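Local coordinates for protein transcriptional regulator (Vibrio vulnificus, PDB 4IVN) that represses transcription of the nan operon for sialic acid catabolism and binds N-acetylmannosamine 6-phosphate in its sugar-phosphate-binding domain, at residues A[206-211]-A[222-227]; A[136-141]-A[179-184]; A[150-155]-A[263-268]; A[142-147]-A[246-251]. All blocks are in the same frame, centred on the assembly; numbering follows the deposited sequence.

Interaction 1. Residues A[206-211]-A[222-227]; sequences SLTNIN and MLVAAR
Met222 lies beside Ser206, and the bend at chi2 (-138°) turns its SD toward the neighbouring strand. Its CE sits 3.7 Å from Ser206 CB and also meets Thr208 CG2, the methionine crossing the threonine at about a right angle. Ser206 OG is held by Ser219. At Leu223 the backbone takes over, its N bonding to Ser206 O at 2.9 Å and its O accepting from Thr208 N at 3.2 Å. Its side chain runs alongside that of Leu207, pointing the same way, with CB against Leu207 CD2. This is parallel pairing between strands 204-208 and 221-224, the latter outermost on its side of the five-stranded SIS-domain sheet; the two leucines face helix 237-257, whereas Met222 and Val224 lie on the other face with Ser206 and Thr208. Val224 CG2 is 3.6 Å from Asn211 OD1, where the chain after Thr208 folds back over the strand. Thr208 OG1 donates to Ile210 O at 2.9 Å within that turn. Ala225 N makes the straightest of the interstrand bonds, to Thr208 O (2.8 Å, 175°), and a water donates to both Ala225 O and Asn209 O. Past the strand, Arg227 turns its guanidinium away to Asp107 and Ser104.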
loop_
_atom_site.group_PDB
_atom_site.type_symbol
_atom_site.label_atom_id
_atom_site.label_comp_id
_atom_site.label_asym_id
_atom_site.label_seq_id
_atom_site.Cartn_x
_atom_site.Cartn_y
_atom_site.Cartn_z
ATOM N N SER A 206 -1.711 15.684 8.309
ATOM C CA SER A 206 -0.987 14.489 8.736
ATOM C C SER A 206 -1.881 13.284 8.639
ATOM O O SER A 206 -3.055 13.354 9.028
ATOM C CB SER A 206 -0.561 14.640 10.189
ATOM O OG SER A 206 0.502 15.543 10.124
ATOM N N LEU A 207 -1.298 12.190 8.151
ATOM C CA LEU A 207 -2.007 10.915 8.150
ATOM C C LEU A 207 -1.285 9.953 9.049
ATOM O O LEU A 207 -0.208 9.508 8.680
ATOM C CB LEU A 207 -2.017 10.326 6.774
ATOM C CG LEU A 207 -2.694 11.095 5.641
ATOM C CD1 LEU A 207 -2.821 10.182 4.412
ATOM C CD2 LEU A 207 -4.110 11.586 6.043
ATOM N N THR A 208 -1.839 9.628 10.242
ATOM C CA THR A 208 -1.030 8.893 11.264
ATOM C C THR A 208 -1.930 7.834 11.853
ATOM O O THR A 208 -3.065 7.642 11.392
ATOM C CB THR A 208 -0.715 9.810 12.490
ATOM O OG1 THR A 208 -1.980 10.080 13.157
ATOM C CG2 THR A 208 -0.205 11.073 12.025
ATOM N N ASN A 209 -1.415 7.130 12.855
ATOM C CA ASN A 209 -2.225 6.176 13.601
ATOM C C ASN A 209 -2.158 6.517 15.079
ATOM O O ASN A 209 -2.363 5.653 15.924
ATOM C CB ASN A 209 -1.628 4.718 13.422
ATOM C CG ASN A 209 -1.742 4.204 11.994
ATOM O OD1 ASN A 209 -2.496 3.258 11.721
ATOM N ND2 ASN A 209 -0.937 4.725 11.116
ATOM N N ILE A 210 -1.953 7.797 15.397
ATOM C CA ILE A 210 -1.982 8.195 16.777
ATOM C C ILE A 210 -2.503 9.652 16.878
ATOM O O ILE A 210 -2.204 10.477 16.031
ATOM C CB ILE A 210 -0.590 7.956 17.446
ATOM C CG1 ILE A 210 -0.727 7.983 18.948
ATOM C CG2 ILE A 210 0.425 8.904 16.962
ATOM C CD1 ILE A 210 -0.516 6.611 19.530
ATOM N N ASN A 211 -3.355 9.907 17.850
ATOM C CA ASN A 211 -3.873 11.258 18.059
ATOM C C ASN A 211 -2.890 12.326 18.452
ATOM O O ASN A 211 -3.020 13.456 17.991
ATOM C CB ASN A 211 -5.063 11.213 19.039
ATOM C CG ASN A 211 -6.205 10.464 18.424
ATOM O OD1 ASN A 211 -6.795 10.927 17.459
ATOM N ND2 ASN A 211 -6.407 9.236 18.848
ATOM N N MET A 222 -5.579 16.591 10.706
ATOM C CA MET A 222 -5.027 15.239 10.883
ATOM C C MET A 222 -6.119 14.227 10.561
ATOM O O MET A 222 -7.260 14.459 10.887
ATOM C CB MET A 222 -4.703 14.982 12.366
ATOM C CG MET A 222 -3.288 15.292 12.815
ATOM S SD MET A 222 -2.647 13.995 13.946
ATOM C CE MET A 222 -0.893 14.390 13.870
ATOM N N LEU A 223 -5.765 13.104 9.964
ATOM C CA LEU A 223 -6.727 11.983 9.870
ATOM C C LEU A 223 -5.966 10.876 10.574
ATOM O O LEU A 223 -4.787 10.773 10.386
ATOM C CB LEU A 223 -7.041 11.611 8.433
ATOM C CG LEU A 223 -7.939 12.566 7.643
ATOM C CD1 LEU A 223 -8.330 11.967 6.308
ATOM C CD2 LEU A 223 -9.176 12.991 8.443
ATOM N N VAL A 224 -6.647 10.151 11.451
ATOM C CA VAL A 224 -6.036 9.154 12.317
ATOM C C VAL A 224 -6.581 7.782 12.016
ATOM O O VAL A 224 -7.751 7.549 12.136
ATOM C CB VAL A 224 -6.282 9.550 13.802
ATOM C CG1 VAL A 224 -5.832 8.426 14.767
ATOM C CG2 VAL A 224 -5.577 10.892 14.067
ATOM N N ALA A 225 -5.729 6.856 11.635
ATOM C CA ALA A 225 -6.140 5.441 11.393
ATOM C C ALA A 225 -5.982 4.658 12.713
ATOM O O ALA A 225 -5.148 5.052 13.567
ATOM C CB ALA A 225 -5.157 4.865 10.292
ATOM N N ALA A 226 -6.713 3.541 12.878
ATOM C CA ALA A 226 -6.604 2.686 14.023
ATOM C C ALA A 226 -5.300 1.935 14.058
ATOM O O ALA A 226 -4.512 1.959 13.110
ATOM C CB ALA A 226 -7.795 1.714 14.090
ATOM N N ARG A 227 -5.032 1.303 15.192
ATOM C CA ARG A 227 -3.773 0.516 15.437
ATOM C C ARG A 227 -2.492 1.325 15.404
ATOM O O ARG A 227 -1.736 1.201 14.444
ATOM C CB ARG A 227 -3.569 -0.591 14.415
ATOM C CG ARG A 227 -4.847 -1.324 14.144
ATOM C CD ARG A 227 -4.867 -2.699 14.821
ATOM N NE ARG A 227 -5.746 -2.637 15.989
ATOM C CZ ARG A 227 -7.088 -2.503 15.973
ATOM N NH1 ARG A 227 -7.806 -2.419 14.866
ATOM N NH2 ARG A 227 -7.728 -2.458 17.121
HETATM O O HOH W 1 -5.310 4.971 16.308
#

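Interaction 2. Residues A[136-141]-A[179-184]; sequences GASSIV and FAVSSS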
loop_
_atom_site.group_PDB
_atom_site.type_symbol
_atom_site.label_atom_id
_atom_site.label_comp_id
_atom_site.label_asym_id
_atom_site.label_seq_id
_atom_site.Cartn_x
_atom_site.Cartn_y
_atom_site.Cartn_z
ATOM N N GLY A 136 10.085 4.489 5.077
ATOM C CA GLY A 136 9.851 3.087 5.495
ATOM C C GLY A 136 8.466 2.671 5.012
ATOM O O GLY A 136 8.124 2.892 3.841
ATOM N N ALA A 137 7.665 2.039 5.868
ATOM C CA ALA A 137 6.356 1.560 5.440
ATOM C C ALA A 137 5.412 2.699 5.090
ATOM O O ALA A 137 4.450 2.503 4.319
ATOM C CB ALA A 137 5.687 0.714 6.491
ATOM N N SER A 138 5.635 3.859 5.685
ATOM C CA SER A 138 4.776 5.035 5.326
ATOM C C SER A 138 5.023 5.496 3.904
ATOM O O SER A 138 4.171 6.187 3.345
ATOM C CB SER A 138 4.983 6.213 6.325
ATOM O OG SER A 138 4.143 5.906 7.499
ATOM N N SER A 139 6.212 5.200 3.346
ATOM C CA SER A 139 6.410 5.418 1.850
ATOM C C SER A 139 5.242 4.792 1.021
ATOM O O SER A 139 4.781 5.373 0.036
ATOM C CB SER A 139 7.704 4.732 1.374
ATOM O OG SER A 139 7.868 4.835 -0.031
ATOM N N ILE A 140 4.800 3.613 1.420
ATOM C CA ILE A 140 3.755 2.830 0.648
ATOM C C ILE A 140 2.463 3.622 0.660
ATOM O O ILE A 140 1.789 3.755 -0.384
ATOM C CB ILE A 140 3.532 1.417 1.310
ATOM C CG1 ILE A 140 4.667 0.433 0.926
ATOM C CG2 ILE A 140 2.188 0.772 0.934
ATOM C CD1 ILE A 140 6.085 0.857 1.265
ATOM N N VAL A 141 2.135 4.182 1.834
ATOM C CA VAL A 141 0.900 4.987 1.966
ATOM C C VAL A 141 0.944 6.314 1.192
ATOM O O VAL A 141 -0.054 6.626 0.491
ATOM C CB VAL A 141 0.498 5.222 3.478
ATOM C CG1 VAL A 141 -0.776 6.094 3.592
ATOM C CG2 VAL A 141 0.332 3.840 4.120
ATOM N N PHE A 179 1.161 16.656 2.648
ATOM C CA PHE A 179 0.724 15.568 3.498
ATOM C C PHE A 179 1.945 14.916 4.176
ATOM O O PHE A 179 2.948 14.593 3.513
ATOM C CB PHE A 179 0.088 14.535 2.615
ATOM C CG PHE A 179 -1.351 14.868 2.290
ATOM C CD1 PHE A 179 -1.635 15.645 1.188
ATOM C CD2 PHE A 179 -2.393 14.442 3.102
ATOM C CE1 PHE A 179 -2.943 15.957 0.835
ATOM C CE2 PHE A 179 -3.707 14.781 2.764
ATOM C CZ PHE A 179 -3.966 15.582 1.691
ATOM N N ALA A 180 1.891 14.767 5.482
ATOM C CA ALA A 180 3.000 14.160 6.260
ATOM C C ALA A 180 2.420 12.818 6.633
ATOM O O ALA A 180 1.457 12.786 7.382
ATOM C CB ALA A 180 3.315 15.031 7.550
ATOM N N VAL A 181 2.969 11.728 6.071
ATOM C CA VAL A 181 2.510 10.369 6.362
ATOM C C VAL A 181 3.453 9.668 7.316
ATOM O O VAL A 181 4.613 9.394 6.992
ATOM C CB VAL A 181 2.412 9.501 5.060
ATOM C CG1 VAL A 181 1.747 8.116 5.375
ATOM C CG2 VAL A 181 1.629 10.331 3.999
ATOM N N SER A 182 2.970 9.374 8.508
ATOM C CA SER A 182 3.818 8.834 9.604
ATOM C C SER A 182 2.841 8.208 10.617
ATOM O O SER A 182 2.022 8.940 11.149
ATOM C CB SER A 182 4.572 9.987 10.267
ATOM O OG SER A 182 5.339 9.529 11.379
ATOM N N SER A 183 2.961 6.920 10.912
ATOM C CA SER A 183 2.066 6.293 11.915
ATOM C C SER A 183 2.365 6.899 13.270
ATOM O O SER A 183 1.446 7.132 14.057
ATOM C CB SER A 183 2.353 4.783 12.020
ATOM O OG SER A 183 1.632 4.085 11.000
ATOM N N SER A 184 3.661 7.103 13.555
ATOM C CA SER A 184 4.050 7.578 14.848
ATOM C C SER A 184 4.008 9.094 15.019
ATOM O O SER A 184 4.136 9.566 16.171
ATOM C CB SER A 184 5.479 7.118 15.171
ATOM O OG SER A 184 6.406 7.853 14.324
#
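Ser138 and Val141, one helical turn apart, both point at the end of strand 176-181, where they meet Val181 CG1. The two valines cross at a slant. Each has CG1 anti to its own backbone N (chi1 179° in Val141, -173° in Val181), and Val181 CG1 lies 3.7 Å from both CB and CG1 of Val141. Ser138 meets the strand by its methylene, CB being 3.3 Å from Val181 O and 3.9 Å from Val181 CG1. Its hydroxyl passes Ser182 CA at 3.6 Å and goes on to the bound ManNAc-6P, with which OG is hydrogen-bonded. Ser182, whose CB points away from the helix, bonds through OG to another oxygen of the same ligand, Ser184 N bonds to a third, and Ala137 N hydrogen-bonds to ligand O4. The strand end and the first turn of the helix thus shape a sugar-phosphate site of the SIS-domain kind, with the valine pair next to Ser138. Ser183 OG turns instead to Lys240 of helix 237-257. That helix also covers Val141 through Leu244, and strands 129-133 and 204-208 flank strand 176-181 in the sheet, while Ile140 of helix 137-151 packs against Ile140 of the second subunit.

Interaction 3. Residues A[150-155]-A[263-268]; sequences IRIGKK and DSVQET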
loop_
_atom_site.group_PDB
_atom_site.type_symbol
_atom_site.label_atom_id
_atom_site.label_comp_id
_atom_site.label_asym_id
_atom_site.label_seq_id
_atom_site.Cartn_x
_atom_site.Cartn_y
_atom_site.Cartn_z
ATOM N N ILE A 150 -2.808 11.793 -8.762
ATOM C CA ILE A 150 -2.473 11.883 -10.160
ATOM C C ILE A 150 -3.610 11.323 -11.021
ATOM O O ILE A 150 -3.837 11.921 -12.101
ATOM C CB ILE A 150 -1.104 11.152 -10.424
ATOM C CG1 ILE A 150 0.003 12.039 -9.903
ATOM C CG2 ILE A 150 -0.887 10.809 -11.954
ATOM C CD1 ILE A 150 1.326 11.260 -9.777
ATOM N N ARG A 151 -4.355 10.310 -10.518
ATOM C CA ARG A 151 -5.534 9.779 -11.243
ATOM C C ARG A 151 -6.598 10.868 -11.451
ATOM O O ARG A 151 -7.225 10.945 -12.537
ATOM C CB ARG A 151 -6.171 8.586 -10.509
ATOM C CG ARG A 151 -5.353 7.232 -10.612
ATOM C CD ARG A 151 -4.877 6.833 -11.997
ATOM N NE ARG A 151 -6.009 6.687 -12.956
ATOM C CZ ARG A 151 -6.915 5.705 -12.955
ATOM N NH1 ARG A 151 -6.795 4.643 -12.161
ATOM N NH2 ARG A 151 -7.929 5.762 -13.818
ATOM N N ILE A 152 -6.794 11.714 -10.433
ATOM C CA ILE A 152 -7.689 12.896 -10.567
ATOM C C ILE A 152 -7.085 14.161 -11.140
ATOM O O ILE A 152 -7.755 15.210 -11.192
ATOM C CB ILE A 152 -8.473 13.154 -9.286
ATOM C CG1 ILE A 152 -7.590 13.640 -8.107
ATOM C CG2 ILE A 152 -9.232 11.865 -9.004
ATOM C CD1 ILE A 152 -8.455 14.121 -6.939
ATOM N N GLY A 153 -5.869 14.061 -11.645
ATOM C CA GLY A 153 -5.274 15.148 -12.427
ATOM C C GLY A 153 -4.608 16.210 -11.525
ATOM O O GLY A 153 -4.296 17.291 -11.999
ATOM N N LYS A 154 -4.309 15.885 -10.252
ATOM C CA LYS A 154 -3.644 16.862 -9.376
ATOM C C LYS A 154 -2.138 16.700 -9.599
ATOM O O LYS A 154 -1.647 15.540 -9.873
ATOM C CB LYS A 154 -3.909 16.593 -7.894
ATOM C CG LYS A 154 -5.370 16.751 -7.406
ATOM C CD LYS A 154 -5.960 18.109 -7.785
ATOM C CE LYS A 154 -5.509 19.215 -6.876
ATOM N NZ LYS A 154 -6.513 20.361 -7.011
ATOM N N LYS A 155 -1.380 17.765 -9.374
ATOM C CA LYS A 155 0.095 17.517 -9.323
ATOM C C LYS A 155 0.447 17.023 -7.928
ATOM O O LYS A 155 0.143 17.736 -6.949
ATOM C CB LYS A 155 0.845 18.852 -9.601
ATOM C CG LYS A 155 0.501 19.419 -11.000
ATOM C CD LYS A 155 1.105 18.396 -11.998
ATOM C CE LYS A 155 1.219 18.929 -13.430
ATOM N NZ LYS A 155 -0.077 19.547 -13.880
ATOM N N ASP A 263 -13.556 12.996 -15.146
ATOM C CA ASP A 263 -12.908 13.124 -16.454
ATOM C C ASP A 263 -11.431 12.830 -16.382
ATOM O O ASP A 263 -10.894 12.333 -17.407
ATOM C CB ASP A 263 -13.046 14.517 -17.091
ATOM C CG ASP A 263 -14.515 14.975 -17.152
ATOM O OD1 ASP A 263 -15.399 14.126 -17.112
ATOM O OD2 ASP A 263 -14.761 16.180 -17.173
ATOM N N SER A 264 -10.720 13.254 -15.291
ATOM C CA SER A 264 -9.305 12.879 -15.209
ATOM C C SER A 264 -9.154 11.410 -14.990
ATOM O O SER A 264 -8.221 10.867 -15.503
ATOM C CB SER A 264 -8.442 13.613 -14.118
ATOM O OG SER A 264 -8.419 15.021 -14.472
ATOM N N VAL A 265 -10.040 10.801 -14.212
ATOM C CA VAL A 265 -9.919 9.329 -13.961
ATOM C C VAL A 265 -9.997 8.630 -15.309
ATOM O O VAL A 265 -9.242 7.704 -15.590
ATOM C CB VAL A 265 -11.021 8.800 -13.027
ATOM C CG1 VAL A 265 -11.121 7.234 -13.100
ATOM C CG2 VAL A 265 -10.852 9.309 -11.561
ATOM N N GLN A 266 -10.901 9.100 -16.177
ATOM C CA GLN A 266 -11.087 8.443 -17.458
ATOM C C GLN A 266 -9.872 8.696 -18.352
ATOM O O GLN A 266 -9.338 7.782 -18.954
ATOM C CB GLN A 266 -12.381 8.942 -18.165
ATOM C CG GLN A 266 -12.510 8.343 -19.574
ATOM C CD GLN A 266 -13.790 8.791 -20.284
ATOM O OE1 GLN A 266 -14.811 8.998 -19.658
ATOM N NE2 GLN A 266 -13.731 8.883 -21.591
ATOM N N GLU A 267 -9.462 9.964 -18.474
ATOM C CA GLU A 267 -8.366 10.277 -19.347
ATOM C C GLU A 267 -7.015 9.632 -18.918
ATOM O O GLU A 267 -6.261 9.181 -19.788
ATOM C CB GLU A 267 -8.181 11.787 -19.453
ATOM C CG GLU A 267 -6.966 12.127 -20.347
ATOM C CD GLU A 267 -7.122 13.480 -21.003
ATOM O OE1 GLU A 267 -7.673 14.412 -20.352
ATOM O OE2 GLU A 267 -6.697 13.593 -22.167
ATOM N N THR A 268 -6.709 9.644 -17.616
ATOM C CA THR A 268 -5.520 8.942 -17.088
ATOM C C THR A 268 -5.562 7.403 -17.398
ATOM O O THR A 268 -4.515 6.827 -17.682
ATOM C CB THR A 268 -5.239 9.171 -15.585
ATOM O OG1 THR A 268 -6.395 8.825 -14.785
ATOM C CG2 THR A 268 -4.903 10.708 -15.316
#
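Arg151, a residue of the ligand pocket, curls its guanidinium back onto helix 261-270, where it is gripped along one edge by Thr268 and Val265. The contact stands where helix 137-151 of the SIS domain ends in a Schellman motif: Gly153, with positive phi, is the C-prime residue, its N bonding to Ile150 O and Lys154 N to Leu149 O. The arginine chain is bent at chi2 (-48°) and again at chi3 (-59°), the second bend setting NE toward the threonine. NE donates to Thr268 OG1 at 2.8 Å in a nearly straight bond (172°), with the oxygen practically in the guanidinium plane. On the same edge NH2 donates to Val265 O at 2.9 Å, approaching somewhat above the plane of that carbonyl. Two bonds to neighbouring nitrogens should fix the rotation of the group, and NH1 is held separately by Tyr147 OH. The arginine touches bound ManNAc-6P and packs on Gly234 of the second subunit; helix 261-270 thus appears to act as a second shell, positioning a pocket side chain at the subunit boundary. Next to the arginine, the end of helix 137-151 packs closely on Ser264 and Val265. Ser264 CB lies 3.3 Å from both Ile152 C and Arg151 O. The side chains of Ile152 and Val265 cross at a slant, with CG2 meeting CG2 at 4.0 Å, the isoleucine also reaching Leu254 of helix 237-257. Farther along, the methyl CG2 of Thr268 rests 3.6 Å from Ile150 O.

Interaction 4. Residues A[142-147]-A[246-251]; sequences GRYLAY and LVDVLV
Val247 pushes its two methyls against Tyr144 and Leu145 of the facing helix. CG1, anti to the valine's backbone N, lies 3.7 Å from Leu145 CA and the same distance from Tyr144 CD2, approaching the ring obliquely. CG2 meets Leu145 CB at 3.9 Å. Leu145 has CG anti to its own backbone N (chi1 180°), and its chi2 of 55° sets CD1 toward the other helix, where it touches Val247 CG1 at 3.9 Å and Leu250 CD2 at 4.2 Å. Helices 137-151 and 237-257 run nearly parallel here, 15° apart with axes 9.9 Å from each other, and pack side by side on one face of the parallel sheet in the alpha-beta-alpha sandwich of the SIS domain. Phe179, from strand 176-181, lies beneath them against both Leu145 and Leu250. On the side of Tyr144, the character of the contact changes from apolar to polar. The tyrosine hydroxyl and Asp248 OD1 both engage NH1 of Arg148, a hydrogen bond for the first and a salt bridge for the second, so the arginine links the two helices. Tyr144 OH also bonds to Gly235 O of the second subunit, whose Phe237 packs on both Tyr144 and Asp248.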
loop_
_atom_site.group_PDB
_atom_site.type_symbol
_atom_site.label_atom_id
_atom_site.label_comp_id
_atom_site.label_asym_id
_atom_site.label_seq_id
_atom_site.Cartn_x
_atom_site.Cartn_y
_atom_site.Cartn_z
ATOM N N GLY A 142 2.068 7.041 1.315
ATOM C CA GLY A 142 2.296 8.293 0.612
ATOM C C GLY A 142 2.313 8.072 -0.928
ATOM O O GLY A 142 1.736 8.832 -1.676
ATOM N N ARG A 143 2.921 6.974 -1.403
ATOM C CA ARG A 143 2.848 6.624 -2.820
ATOM C C ARG A 143 1.431 6.351 -3.253
ATOM O O ARG A 143 1.064 6.695 -4.360
ATOM C CB ARG A 143 3.691 5.350 -3.098
ATOM C CG ARG A 143 5.227 5.547 -3.126
ATOM C CD ARG A 143 5.747 6.672 -4.081
ATOM N NE ARG A 143 7.211 7.024 -3.919
ATOM C CZ ARG A 143 7.936 7.851 -4.700
ATOM N NH1 ARG A 143 7.357 8.519 -5.709
ATOM N NH2 ARG A 143 9.271 8.003 -4.479
ATOM N N TYR A 144 0.662 5.655 -2.446
ATOM C CA TYR A 144 -0.735 5.431 -2.881
ATOM C C TYR A 144 -1.489 6.745 -2.990
ATOM O O TYR A 144 -2.284 6.936 -3.890
ATOM C CB TYR A 144 -1.473 4.460 -1.943
ATOM C CG TYR A 144 -2.833 4.025 -2.498
ATOM C CD1 TYR A 144 -2.955 3.388 -3.805
ATOM C CD2 TYR A 144 -3.988 4.153 -1.704
ATOM C CE1 TYR A 144 -4.210 2.965 -4.272
ATOM C CE2 TYR A 144 -5.213 3.715 -2.178
ATOM C CZ TYR A 144 -5.299 3.130 -3.456
ATOM O OH TYR A 144 -6.548 2.762 -3.875
ATOM N N LEU A 145 -1.259 7.644 -2.041
ATOM C CA LEU A 145 -1.890 8.980 -2.134
ATOM C C LEU A 145 -1.490 9.767 -3.410
ATOM O O LEU A 145 -2.394 10.311 -4.114
ATOM C CB LEU A 145 -1.475 9.785 -0.867
ATOM C CG LEU A 145 -2.039 11.240 -0.768
ATOM C CD1 LEU A 145 -3.602 11.244 -0.899
ATOM C CD2 LEU A 145 -1.601 11.720 0.641
ATOM N N ALA A 146 -0.200 9.873 -3.702
ATOM C CA ALA A 146 0.197 10.596 -4.828
ATOM C C ALA A 146 -0.392 9.920 -6.089
ATOM O O ALA A 146 -0.760 10.591 -7.025
ATOM C CB ALA A 146 1.723 10.592 -4.927
ATOM N N TYR A 147 -0.342 8.600 -6.162
ATOM C CA TYR A 147 -1.019 7.896 -7.242
ATOM C C TYR A 147 -2.465 8.252 -7.372
ATOM O O TYR A 147 -2.908 8.590 -8.484
ATOM C CB TYR A 147 -0.842 6.328 -7.126
ATOM C CG TYR A 147 -1.795 5.580 -8.045
ATOM C CD1 TYR A 147 -1.456 5.305 -9.370
ATOM C CD2 TYR A 147 -3.095 5.216 -7.572
ATOM C CE1 TYR A 147 -2.335 4.615 -10.248
ATOM C CE2 TYR A 147 -3.976 4.547 -8.450
ATOM C CZ TYR A 147 -3.579 4.249 -9.755
ATOM O OH TYR A 147 -4.428 3.652 -10.597
ATOM N N LEU A 246 -8.032 5.777 4.823
ATOM C CA LEU A 246 -8.037 7.275 4.847
ATOM C C LEU A 246 -7.743 7.892 3.493
ATOM O O LEU A 246 -8.442 8.863 3.108
ATOM C CB LEU A 246 -6.994 7.877 5.823
ATOM C CG LEU A 246 -6.952 7.443 7.287
ATOM C CD1 LEU A 246 -5.779 8.171 7.982
ATOM C CD2 LEU A 246 -8.273 7.610 8.021
ATOM N N VAL A 247 -6.697 7.404 2.807
ATOM C CA VAL A 247 -6.388 7.883 1.435
ATOM C C VAL A 247 -7.585 7.640 0.509
ATOM O O VAL A 247 -8.039 8.551 -0.291
ATOM C CB VAL A 247 -5.122 7.233 0.804
ATOM C CG1 VAL A 247 -5.012 7.596 -0.656
ATOM C CG2 VAL A 247 -3.805 7.695 1.476
ATOM N N ASP A 248 -8.148 6.425 0.592
ATOM C CA ASP A 248 -9.262 6.118 -0.320
ATOM C C ASP A 248 -10.476 6.996 -0.098
ATOM O O ASP A 248 -11.036 7.519 -1.082
ATOM C CB ASP A 248 -9.651 4.635 -0.185
ATOM C CG ASP A 248 -10.610 4.193 -1.245
ATOM O OD1 ASP A 248 -10.430 4.423 -2.496
ATOM O OD2 ASP A 248 -11.476 3.509 -0.816
ATOM N N VAL A 249 -10.887 7.127 1.180
ATOM C CA VAL A 249 -11.995 7.989 1.567
ATOM C C VAL A 249 -11.733 9.453 1.216
ATOM O O VAL A 249 -12.611 10.142 0.679
ATOM C CB VAL A 249 -12.316 7.811 3.069
ATOM C CG1 VAL A 249 -13.422 8.745 3.454
ATOM C CG2 VAL A 249 -12.706 6.356 3.393
ATOM N N LEU A 250 -10.492 9.903 1.346
ATOM C CA LEU A 250 -10.207 11.252 0.928
ATOM C C LEU A 250 -10.545 11.423 -0.532
ATOM O O LEU A 250 -11.221 12.352 -0.881
ATOM C CB LEU A 250 -8.720 11.631 1.252
ATOM C CG LEU A 250 -8.239 12.986 0.768
ATOM C CD1 LEU A 250 -9.111 14.191 1.239
ATOM C CD2 LEU A 250 -6.740 13.225 1.106
ATOM N N VAL A 251 -9.999 10.580 -1.415
ATOM C CA VAL A 251 -10.116 10.787 -2.860
ATOM C C VAL A 251 -11.517 10.448 -3.301
ATOM O O VAL A 251 -12.076 11.148 -4.120
ATOM C CB VAL A 251 -9.019 10.010 -3.661
ATOM C CG1 VAL A 251 -9.141 10.248 -5.177
ATOM C CG2 VAL A 251 -7.680 10.507 -3.101
#

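Interactions 2, 4 and 3 follow helix 137-151 from its first turn to its C-terminal end, their centres 11 Å and then 13 Å apart. Along the chain these three cross one another, whereas interaction 1 opens after interaction 2 has closed and is nested inside the loops of interactions 3 and 4. Strands 176-181 and 204-208, neighbours in the sheet, join interaction 2 to interaction 1; Leu207 and Phe179 carry the sheet onto the helix pair of interaction 4. Interaction 3, its centre about 26 Å from that of interaction 1, lies at the far end. Interactions 2 and 3 thus hold residues of two ligand pockets at opposite ends of one helix, and the contacts along it meet the second subunit.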